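Local coordinates for protein SAS-6 (Leishmania major, PDB 4CKM) that probably builds the ninefold-symmetric cartwheel of centrioles and basal bodies by self-assembly, this chain being its globular N-terminal domain, at residues Val45-Thr49 and Val58-Val63. Sequence-based numbering, arbitrary orientation.
Sequences VMVST and VRPLGV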
# COMPACT_ATOMS: atom_id res chain seq x y z
N VAL A 45 8.50 3.92 -20.72
CA VAL A 45 8.05 4.67 -19.56
C VAL A 45 9.24 5.01 -18.72
O VAL A 45 10.22 4.26 -18.71
CB VAL A 45 7.06 3.88 -18.68
CG1 VAL A 45 5.71 3.81 -19.34
CG2 VAL A 45 7.57 2.47 -18.41
N MET A 46 9.15 6.13 -18.01
CA MET A 46 10.19 6.49 -17.05
C MET A 46 9.96 5.70 -15.77
O MET A 46 8.85 5.63 -15.24
CB MET A 46 10.13 7.99 -16.75
CG MET A 46 10.46 8.87 -17.93
SD MET A 46 12.14 8.56 -18.46
CE MET A 46 12.14 9.45 -20.01
N VAL A 47 11.04 5.14 -15.23
CA VAL A 47 10.98 4.36 -14.01
C VAL A 47 12.12 4.77 -13.10
O VAL A 47 13.26 4.87 -13.54
CB VAL A 47 11.07 2.85 -14.33
CG1 VAL A 47 10.85 2.00 -13.08
CG2 VAL A 47 10.03 2.47 -15.40
N SER A 48 11.81 5.00 -11.83
CA SER A 48 12.87 5.07 -10.81
C SER A 48 13.32 3.66 -10.46
O SER A 48 12.54 2.88 -9.90
CB SER A 48 12.40 5.83 -9.56
OG SER A 48 13.41 5.80 -8.57
N THR A 49 14.55 3.33 -10.82
CA THR A 49 15.14 2.02 -10.55
C THR A 49 16.20 2.10 -9.47
O THR A 49 16.99 3.05 -9.42
CB THR A 49 15.87 1.47 -11.79
OG1 THR A 49 16.84 2.43 -12.23
CG2 THR A 49 14.91 1.22 -12.90
N VAL A 58 16.31 7.60 -12.45
CA VAL A 58 15.10 7.58 -13.25
C VAL A 58 15.51 7.45 -14.70
O VAL A 58 16.33 8.22 -15.20
CB VAL A 58 14.27 8.85 -13.02
CG1 VAL A 58 13.20 9.01 -14.08
CG2 VAL A 58 13.62 8.81 -11.63
N ARG A 59 14.96 6.45 -15.38
CA ARG A 59 15.40 6.09 -16.70
C ARG A 59 14.28 5.47 -17.53
O ARG A 59 13.33 4.93 -17.00
CB ARG A 59 16.58 5.15 -16.59
CG ARG A 59 16.22 3.71 -16.32
CD ARG A 59 17.31 3.01 -15.56
NE ARG A 59 17.63 1.71 -16.12
CZ ARG A 59 18.10 0.67 -15.43
NH1 ARG A 59 18.26 0.72 -14.11
NH2 ARG A 59 18.36 -0.46 -16.07
N PRO A 60 14.38 5.56 -18.86
CA PRO A 60 13.30 5.04 -19.68
C PRO A 60 13.40 3.52 -19.81
O PRO A 60 14.47 3.00 -20.08
CB PRO A 60 13.51 5.74 -21.03
CG PRO A 60 14.96 6.10 -21.08
CD PRO A 60 15.48 6.13 -19.66
N LEU A 61 12.29 2.83 -19.56
CA LEU A 61 12.26 1.38 -19.71
C LEU A 61 11.18 0.98 -20.68
O LEU A 61 10.14 1.63 -20.80
CB LEU A 61 12.02 0.68 -18.36
CG LEU A 61 13.12 0.75 -17.29
CD1 LEU A 61 12.71 0.05 -16.00
CD2 LEU A 61 14.44 0.17 -17.80
N GLY A 62 11.43 -0.10 -21.40
CA GLY A 62 10.39 -0.70 -22.23
C GLY A 62 9.42 -1.48 -21.34
O GLY A 62 9.83 -2.22 -20.44
N VAL A 63 8.14 -1.32 -21.59
CA VAL A 63 7.19 -2.11 -20.90
C VAL A 63 6.28 -2.77 -21.91
O VAL A 63 5.89 -2.15 -22.91
CB VAL A 63 6.39 -1.28 -19.89
CG1 VAL A 63 5.45 -0.32 -20.58
CG2 VAL A 63 5.60 -2.19 -18.97
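V45-T49 and V58-V63 are the facing parts of an antiparallel β-hairpin, strongly twisted: the N-to-C directions of the two segments diverge by 124°. Four backbone hydrogen bonds fix the register. V45 and L61 form one hydrogen-bonded pair, V45 N donating to L61 O (2.8 Å) and L61 N to V45 O (2.7 Å); V47 and R59 form the next, with V47 N to R59 O at 2.9 Å and R59 N to V47 O at 3.0 Å. P60, which has no amide hydrogen to donate, falls opposite M46 in a non-hydrogen-bonded position, so the pairing continues uninterrupted past it. Here the CA of P60 approaches V45 O (3.3 Å) in a CA-H...O contact.

On the inner face V47 CB packs on L61 CD1 at 3.6 Å, while V45 CG2 meets V63 CG1 at 4.1 Å. The more exposed face carries M46, S48, V58 and P60, where M46 SD lies 4.1 Å from P60 CB and M46 CB 4.2 Å from V58 CG1.

Among polar side chains, R59 rises from the face that carries V47 and L61, its NH1 2.9 Å from T49 OG1, and its NH2 forms a salt bridge with D85; T49 OG1 is hydrogen-bonded to Q57 O.

Within the seven-stranded barrel of this SAS-6 N-terminal domain, L61 reaches L83 of strand 76-85 and F91 of strand 88-98, S48 joins strand 136-142 through backbone hydrogen bonds, and helix 117-130 covers V45 and V63 through A130 and L126.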